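Local coordinates for protein 3-keto-5-aminohexanoate cleavage enzyme (Ralstonia eutropha, PDB 3C6C) that probably cleaves 3-keto-5-aminohexanoate or a related beta-keto acid, using a metal ion bound in a TIM-barrel fold, at residues 53-62 and 281-290; 151-159 and 214-222. One frame throughout, in Å; residues are numbered along the deposited sequence.

In the fold
The chain forms a TIM barrel, and the two contacts belong to different parts of it. Contact 1 joins helix 47-60, which follows strand 23-29, to helix 282-295, which comes after strand 264-266, with the short strand 278-279 between. Contact 2 lies, along the chain, within the stretch that contact 1 closes. It ties the hairpin inserted after strand 143-147 to the loop that leaves strand 210-214, both following the C-terminal ends of barrel strands. The centres of contacts 1 and 2 are about 26 Å apart and their nearest atoms about 14 Å. Contact 1 packs outer helices over the seam where strands 23-29 and 264-266 pair in parallel, whereas contact 2 borders a neighbouring subunit.

Contact 1. Residues 53-62 and 281-290; sequences ACVEAAKAGA and TNGQLVERAR
At the closing seam of the TIM barrel, where helix 47-60 meets helix 282-295, E56, A57 and A60 pack against G283, V286 and R290. The helical segments run nearly parallel, with axes 8.1 Å apart at closest approach and a crossing angle of -23°. E56 is extended, and its OE2 accepts from G283 N at 2.9 Å on the anti side of the carboxylate. A water bridges the same oxygen to N282 N and ND2; the N282 amide also donates to V30 O and accepts from L268 N. T281 and Q284 form a capping box at this helix start. V286 splits its branches: CG1 presses on A60 CB (3.7 Å), while CG2 reaches A57 CB (4.0 Å) and A62 CB. The extended R290 brings NH1 to A60 O at 3.1 Å; the oxygen lies in the guanidinium plane, but the donor stands above the carbonyl plane. R290 NE makes a salt bridge with E294. G61, with positive phi, follows helix 47-60 in a Schellman motif. A carboxylate thus meets one helix's N-terminus and a guanidinium the other's C-terminus, a placement that would probably favour both charges.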
loop_
_atom_site.group_PDB
_atom_site.type_symbol
_atom_site.label_atom_id
_atom_site.label_comp_id
_atom_site.label_asym_id
_atom_site.label_seq_id
_atom_site.Cartn_x
_atom_site.Cartn_y
_atom_site.Cartn_z
ATOM N N ALA A 53 -37.660 3.698 -13.313
ATOM C CA ALA A 53 -36.284 3.158 -13.270
ATOM C C ALA A 53 -35.897 2.854 -11.821
ATOM O O ALA A 53 -35.216 1.878 -11.543
ATOM C CB ALA A 53 -35.277 4.138 -13.924
ATOM N N CYS A 54 -36.350 3.697 -10.892
ATOM C CA CYS A 54 -36.100 3.459 -9.455
ATOM C C CYS A 54 -36.772 2.182 -9.009
ATOM O O CYS A 54 -36.221 1.402 -8.243
ATOM C CB CYS A 54 -36.592 4.634 -8.576
ATOM S SG CYS A 54 -35.726 6.196 -8.850
ATOM N N VAL A 55 -38.005 1.999 -9.474
ATOM C CA VAL A 55 -38.796 0.821 -9.107
ATOM C C VAL A 55 -38.182 -0.452 -9.691
ATOM O O VAL A 55 -38.090 -1.473 -9.023
ATOM C CB VAL A 55 -40.296 0.992 -9.503
ATOM C CG1 VAL A 55 -41.080 -0.335 -9.310
ATOM C CG2 VAL A 55 -40.930 2.124 -8.654
ATOM N N GLU A 56 -37.765 -0.361 -10.933
ATOM C CA GLU A 56 -37.073 -1.452 -11.641
ATOM C C GLU A 56 -35.793 -1.865 -10.898
ATOM O O GLU A 56 -35.505 -3.055 -10.680
ATOM C CB GLU A 56 -36.732 -0.979 -13.067
ATOM C CG GLU A 56 -35.911 -1.924 -13.938
ATOM C CD GLU A 56 -35.529 -1.243 -15.241
ATOM O OE1 GLU A 56 -36.408 -1.061 -16.114
ATOM O OE2 GLU A 56 -34.377 -0.857 -15.407
ATOM N N ALA A 57 -35.041 -0.862 -10.476
ATOM C CA ALA A 57 -33.823 -1.104 -9.694
ATOM C C ALA A 57 -34.155 -1.795 -8.364
ATOM O O ALA A 57 -33.521 -2.769 -7.976
ATOM C CB ALA A 57 -33.034 0.199 -9.447
ATOM N N ALA A 58 -35.205 -1.306 -7.697
ATOM C CA ALA A 58 -35.643 -1.880 -6.416
ATOM C C ALA A 58 -35.993 -3.355 -6.580
ATOM O O ALA A 58 -35.603 -4.221 -5.797
ATOM C CB ALA A 58 -36.862 -1.095 -5.844
ATOM N N LYS A 59 -36.754 -3.633 -7.630
ATOM C CA LYS A 59 -37.245 -4.978 -7.856
ATOM C C LYS A 59 -36.095 -5.943 -8.152
ATOM O O LYS A 59 -36.180 -7.142 -7.904
ATOM C CB LYS A 59 -38.292 -5.013 -8.974
ATOM C CG LYS A 59 -39.633 -4.504 -8.531
ATOM C CD LYS A 59 -40.590 -4.429 -9.707
ATOM C CE LYS A 59 -41.979 -3.923 -9.319
ATOM N NZ LYS A 59 -42.822 -3.732 -10.554
ATOM N N ALA A 60 -35.015 -5.398 -8.693
ATOM C CA ALA A 60 -33.810 -6.196 -8.986
ATOM C C ALA A 60 -32.913 -6.386 -7.741
ATOM O O ALA A 60 -31.964 -7.172 -7.770
ATOM C CB ALA A 60 -33.014 -5.592 -10.133
ATOM N N GLY A 61 -33.237 -5.654 -6.675
ATOM C CA GLY A 61 -32.580 -5.761 -5.376
ATOM C C GLY A 61 -31.839 -4.538 -4.835
ATOM O O GLY A 61 -31.179 -4.604 -3.804
ATOM N N ALA A 62 -31.950 -3.409 -5.508
ATOM C CA ALA A 62 -31.267 -2.180 -5.060
ATOM C C ALA A 62 -31.797 -1.702 -3.705
ATOM O O ALA A 62 -32.992 -1.766 -3.421
ATOM C CB ALA A 62 -31.345 -1.068 -6.108
ATOM N N THR A 281 -30.277 -1.717 -19.220
ATOM C CA THR A 281 -31.231 -1.096 -18.303
ATOM C C THR A 281 -30.621 -1.017 -16.891
ATOM O O THR A 281 -29.691 -1.742 -16.542
ATOM C CB THR A 281 -32.564 -1.890 -18.207
ATOM O OG1 THR A 281 -32.341 -3.109 -17.468
ATOM C CG2 THR A 281 -33.205 -2.173 -19.639
ATOM N N ASN A 282 -31.194 -0.157 -16.061
ATOM C CA ASN A 282 -30.780 -0.055 -14.660
ATOM C C ASN A 282 -30.950 -1.386 -13.964
ATOM O O ASN A 282 -30.058 -1.835 -13.262
ATOM C CB ASN A 282 -31.524 1.041 -13.913
ATOM C CG ASN A 282 -30.962 2.416 -14.201
ATOM O OD1 ASN A 282 -29.839 2.727 -13.806
ATOM N ND2 ASN A 282 -31.750 3.249 -14.885
ATOM N N GLY A 283 -32.068 -2.054 -14.223
ATOM C CA GLY A 283 -32.323 -3.369 -13.630
ATOM C C GLY A 283 -31.266 -4.390 -13.949
ATOM O O GLY A 283 -30.837 -5.185 -13.108
ATOM N N GLN A 284 -30.811 -4.359 -15.187
ATOM C CA GLN A 284 -29.804 -5.333 -15.614
ATOM C C GLN A 284 -28.479 -5.092 -14.877
ATOM O O GLN A 284 -27.775 -6.007 -14.488
ATOM C CB GLN A 284 -29.611 -5.259 -17.131
ATOM C CG GLN A 284 -30.758 -5.864 -17.851
ATOM C CD GLN A 284 -30.801 -5.529 -19.324
ATOM O OE1 GLN A 284 -30.048 -4.702 -19.817
ATOM N NE2 GLN A 284 -31.732 -6.166 -20.029
ATOM N N LEU A 285 -28.159 -3.836 -14.689
ATOM C CA LEU A 285 -26.909 -3.443 -14.007
ATOM C C LEU A 285 -26.956 -3.863 -12.544
ATOM O O LEU A 285 -25.994 -4.394 -12.005
ATOM C CB LEU A 285 -26.631 -1.945 -14.153
ATOM C CG LEU A 285 -26.332 -1.428 -15.565
ATOM C CD1 LEU A 285 -26.174 0.112 -15.543
ATOM C CD2 LEU A 285 -25.094 -2.148 -16.212
ATOM N N VAL A 286 -28.112 -3.642 -11.915
ATOM C CA VAL A 286 -28.335 -4.059 -10.535
ATOM C C VAL A 286 -28.226 -5.576 -10.431
ATOM O O VAL A 286 -27.620 -6.117 -9.514
ATOM C CB VAL A 286 -29.706 -3.564 -9.976
ATOM C CG1 VAL A 286 -29.977 -4.200 -8.609
ATOM C CG2 VAL A 286 -29.750 -2.000 -9.835
ATOM N N GLU A 287 -28.827 -6.276 -11.386
ATOM C CA GLU A 287 -28.850 -7.747 -11.355
ATOM C C GLU A 287 -27.444 -8.302 -11.448
ATOM O O GLU A 287 -27.048 -9.222 -10.716
ATOM C CB GLU A 287 -29.700 -8.292 -12.497
ATOM C CG GLU A 287 -29.671 -9.787 -12.618
ATOM C CD GLU A 287 -30.497 -10.279 -13.818
ATOM O OE1 GLU A 287 -30.725 -9.478 -14.769
ATOM O OE2 GLU A 287 -30.909 -11.464 -13.795
ATOM N N ARG A 288 -26.645 -7.679 -12.293
ATOM C CA ARG A 288 -25.256 -8.131 -12.519
ATOM C C ARG A 288 -24.422 -7.963 -11.254
ATOM O O ARG A 288 -23.692 -8.860 -10.848
ATOM C CB ARG A 288 -24.608 -7.403 -13.709
ATOM C CG ARG A 288 -23.097 -7.630 -13.875
ATOM C CD ARG A 288 -22.649 -7.388 -15.331
ATOM N NE ARG A 288 -23.431 -8.281 -16.178
ATOM C CZ ARG A 288 -23.336 -8.385 -17.497
ATOM N NH1 ARG A 288 -22.508 -7.618 -18.184
ATOM N NH2 ARG A 288 -24.106 -9.260 -18.126
ATOM N N ALA A 289 -24.570 -6.804 -10.629
ATOM C CA ALA A 289 -23.812 -6.456 -9.409
ATOM C C ALA A 289 -24.208 -7.394 -8.256
ATOM O O ALA A 289 -23.384 -7.923 -7.504
ATOM C CB ALA A 289 -24.049 -4.951 -9.043
ATOM N N ARG A 290 -25.506 -7.634 -8.191
ATOM C CA ARG A 290 -26.086 -8.512 -7.149
ATOM C C ARG A 290 -25.551 -9.933 -7.256
ATOM O O ARG A 290 -25.166 -10.571 -6.252
ATOM C CB ARG A 290 -27.614 -8.472 -7.177
ATOM C CG ARG A 290 -28.249 -9.456 -6.214
ATOM C CD ARG A 290 -29.728 -9.276 -6.222
ATOM N NE ARG A 290 -30.386 -10.386 -5.552
ATOM C CZ ARG A 290 -31.700 -10.541 -5.500
ATOM N NH1 ARG A 290 -32.500 -9.634 -6.041
ATOM N NH2 ARG A 290 -32.212 -11.586 -4.872
HETATM O O HOH W 1 -33.635 1.561 -16.528
HETATM O O HOH W 2 -35.173 -9.826 -7.865
#

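Contact 2. Residues 151-159 and 214-222; sequences GNQVEGKLE and VLGVLWGAP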
loop_
_atom_site.group_PDB
_atom_site.type_symbol
_atom_site.label_atom_id
_atom_site.label_comp_id
_atom_site.label_asym_id
_atom_site.label_seq_id
_atom_site.Cartn_x
_atom_site.Cartn_y
_atom_site.Cartn_z
ATOM N N GLY A 151 -12.899 22.009 -7.555
ATOM C CA GLY A 151 -11.872 21.507 -8.447
ATOM C C GLY A 151 -12.159 21.608 -9.918
ATOM O O GLY A 151 -13.263 21.911 -10.335
ATOM N N ASN A 152 -11.085 21.414 -10.666
ATOM C CA ASN A 152 -11.126 21.320 -12.126
ATOM C C ASN A 152 -11.788 20.007 -12.516
ATOM O O ASN A 152 -11.323 18.916 -12.145
ATOM C CB ASN A 152 -9.722 21.364 -12.732
ATOM C CG ASN A 152 -9.050 22.717 -12.558
ATOM O OD1 ASN A 152 -9.730 23.732 -12.519
ATOM N ND2 ASN A 152 -7.715 22.732 -12.463
ATOM N N GLN A 153 -12.865 20.126 -13.271
ATOM C CA GLN A 153 -13.604 18.959 -13.732
ATOM C C GLN A 153 -13.829 18.914 -15.228
ATOM O O GLN A 153 -13.725 19.912 -15.940
ATOM C CB GLN A 153 -14.928 18.824 -13.004
ATOM C CG GLN A 153 -14.759 18.779 -11.501
ATOM C CD GLN A 153 -15.480 17.607 -10.876
ATOM O OE1 GLN A 153 -16.125 16.816 -11.576
ATOM N NE2 GLN A 153 -15.381 17.488 -9.553
ATOM N N VAL A 154 -14.146 17.705 -15.661
ATOM C CA VAL A 154 -14.384 17.408 -17.091
ATOM C C VAL A 154 -15.609 16.522 -17.228
ATOM O O VAL A 154 -15.743 15.524 -16.525
ATOM C CB VAL A 154 -13.211 16.647 -17.768
ATOM C CG1 VAL A 154 -13.478 16.483 -19.288
ATOM C CG2 VAL A 154 -11.850 17.326 -17.539
ATOM N N GLU A 155 -16.502 16.929 -18.120
ATOM C CA GLU A 155 -17.629 16.086 -18.540
ATOM C C GLU A 155 -17.628 16.035 -20.057
ATOM O O GLU A 155 -17.960 17.011 -20.731
ATOM C CB GLU A 155 -18.963 16.621 -18.026
ATOM C CG GLU A 155 -20.153 15.713 -18.434
ATOM C CD GLU A 155 -21.490 16.221 -17.946
ATOM O OE1 GLU A 155 -21.991 17.224 -18.517
ATOM O OE2 GLU A 155 -22.043 15.592 -17.008
ATOM N N GLY A 156 -17.193 14.898 -20.569
ATOM C CA GLY A 156 -16.974 14.735 -21.993
ATOM C C GLY A 156 -15.843 15.621 -22.454
ATOM O O GLY A 156 -14.696 15.440 -22.064
ATOM N N LYS A 157 -16.192 16.587 -23.286
ATOM C CA LYS A 157 -15.219 17.500 -23.856
ATOM C C LYS A 157 -15.287 18.812 -23.091
ATOM O O LYS A 157 -14.484 19.718 -23.314
ATOM C CB LYS A 157 -15.490 17.729 -25.352
ATOM N N LEU A 158 -16.247 18.885 -22.176
ATOM C CA LEU A 158 -16.515 20.125 -21.408
ATOM C C LEU A 158 -15.668 20.246 -20.130
ATOM O O LEU A 158 -15.795 19.437 -19.208
ATOM C CB LEU A 158 -17.991 20.222 -21.043
ATOM C CG LEU A 158 -18.395 21.417 -20.187
ATOM C CD1 LEU A 158 -18.074 22.739 -20.889
ATOM C CD2 LEU A 158 -19.864 21.300 -19.859
ATOM N N GLU A 159 -14.824 21.276 -20.110
ATOM C CA GLU A 159 -13.995 21.611 -18.929
ATOM C C GLU A 159 -14.612 22.740 -18.121
ATOM O O GLU A 159 -15.017 23.767 -18.649
ATOM C CB GLU A 159 -12.544 21.923 -19.328
ATOM C CG GLU A 159 -11.865 20.710 -19.972
ATOM C CD GLU A 159 -10.457 20.399 -19.475
ATOM O OE1 GLU A 159 -10.177 20.416 -18.250
ATOM O OE2 GLU A 159 -9.612 20.072 -20.333
ATOM N N VAL A 214 -15.891 8.960 -5.577
ATOM C CA VAL A 214 -16.057 9.092 -7.020
ATOM C C VAL A 214 -14.712 8.824 -7.683
ATOM O O VAL A 214 -13.742 9.564 -7.483
ATOM C CB VAL A 214 -16.584 10.512 -7.420
ATOM C CG1 VAL A 214 -16.862 10.568 -8.941
ATOM C CG2 VAL A 214 -17.864 10.864 -6.607
ATOM N N LEU A 215 -14.639 7.739 -8.451
ATOM C CA LEU A 215 -13.376 7.320 -9.074
ATOM C C LEU A 215 -13.392 7.395 -10.593
ATOM O O LEU A 215 -14.320 6.983 -11.248
ATOM C CB LEU A 215 -12.971 5.901 -8.625
ATOM C CG LEU A 215 -12.837 5.654 -7.116
ATOM C CD1 LEU A 215 -12.659 4.174 -6.822
ATOM C CD2 LEU A 215 -11.667 6.486 -6.526
ATOM N N GLY A 216 -12.315 7.931 -11.120
ATOM C CA GLY A 216 -12.093 8.041 -12.554
ATOM C C GLY A 216 -12.667 9.249 -13.244
ATOM O O GLY A 216 -12.702 9.316 -14.478
ATOM N N VAL A 217 -13.153 10.197 -12.465
ATOM C CA VAL A 217 -13.583 11.478 -13.029
ATOM C C VAL A 217 -12.346 12.370 -13.139
ATOM O O VAL A 217 -11.471 12.364 -12.266
ATOM C CB VAL A 217 -14.688 12.120 -12.203
ATOM C CG1 VAL A 217 -14.957 13.571 -12.666
ATOM C CG2 VAL A 217 -15.938 11.259 -12.293
ATOM N N LEU A 218 -12.234 13.087 -14.251
ATOM C CA LEU A 218 -11.116 14.027 -14.426
ATOM C C LEU A 218 -11.527 15.373 -13.782
ATOM O O LEU A 218 -12.648 15.843 -14.021
ATOM C CB LEU A 218 -10.778 14.204 -15.908
ATOM C CG LEU A 218 -10.431 12.904 -16.664
ATOM C CD1 LEU A 218 -10.119 13.245 -18.114
ATOM C CD2 LEU A 218 -9.245 12.164 -16.056
ATOM N N TRP A 219 -10.693 16.028 -12.968
ATOM C CA TRP A 219 -9.312 15.664 -12.646
ATOM C C TRP A 219 -9.234 15.275 -11.174
ATOM O O TRP A 219 -8.580 15.943 -10.361
ATOM C CB TRP A 219 -8.372 16.845 -12.964
ATOM C CG TRP A 219 -8.378 17.145 -14.446
ATOM C CD1 TRP A 219 -9.071 18.133 -15.095
ATOM C CD2 TRP A 219 -7.746 16.371 -15.453
ATOM N NE1 TRP A 219 -8.878 18.029 -16.458
ATOM C CE2 TRP A 219 -8.068 16.955 -16.704
ATOM C CE3 TRP A 219 -6.928 15.236 -15.425
ATOM C CZ2 TRP A 219 -7.593 16.445 -17.898
ATOM C CZ3 TRP A 219 -6.459 14.734 -16.623
ATOM C CH2 TRP A 219 -6.798 15.338 -17.837
ATOM N N GLY A 220 -9.962 14.213 -10.865
ATOM C CA GLY A 220 -9.955 13.532 -9.566
ATOM C C GLY A 220 -9.197 12.221 -9.464
ATOM O O GLY A 220 -8.428 11.837 -10.351
ATOM N N ALA A 221 -9.440 11.522 -8.362
ATOM C CA ALA A 221 -8.714 10.285 -8.064
ATOM C C ALA A 221 -9.115 9.207 -9.078
ATOM O O ALA A 221 -10.290 9.074 -9.397
ATOM C CB ALA A 221 -8.992 9.810 -6.615
ATOM N N PRO A 222 -8.131 8.433 -9.553
ATOM C CA PRO A 222 -8.414 7.399 -10.561
ATOM C C PRO A 222 -9.040 6.134 -9.984
ATOM O O PRO A 222 -8.977 5.831 -8.783
ATOM C CB PRO A 222 -7.033 7.089 -11.135
ATOM C CG PRO A 222 -6.098 7.327 -9.982
ATOM C CD PRO A 222 -6.681 8.527 -9.264
HETATM O O HOH W 3 -14.473 13.179 -16.209
#
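W219 reaches across to strand 151-155 with both its backbone and its indole. Its N donates to N152 O at 3.1 Å, and V154 N returns a weak bond to L218 O (2.9 Å); Q153 CA also lies 3.3 Å from L218 O, a CA-H...O contact. The peptide bond between L218 and W219 is cis, and L218 CB sits over the centre of one face of the indole. Having CG beside the backbone N (chi1 -64°) places the W219 ring beside V154, with NE1 facing E159. There NE1 points within the ring plane at E159 OE1, 3.3 Å away and nearly straight (164°), although NE1 meets OE1 from above the carboxylate plane, the carboxylate and ring planes being 40° apart.

Strand 151-155 is an outermost strand, within this chain, of the small antiparallel sheet and turns through a type II' beta turn, E155 to L158, into strand 158-162. Loop 214-222, on the way from strand 210-214 to helix 225-232, borders this hairpin without becoming a strand.

V154 directs CG2 between the two loop residues, 3.7 Å from L218 CB. The same V154 CG2 lies tightly against W219 NE1, at 3.2 Å; V154 and L218 lie side by side, pointing the same way. Q153 bends at chi2, bringing OE1 to V217 CG1. A water accepts from L218 N and donates to V154 O, extending the backbone link beyond the direct bonds.

E159 OE1 is also hydrogen-bonded to T166 of a neighbouring subunit, and its OE2 makes a salt bridge with R170 of the same neighbouring subunit. The N152 amide bonds to T150 and N164 of that neighbouring subunit, whose F195 meets the W219 ring edge-to-face.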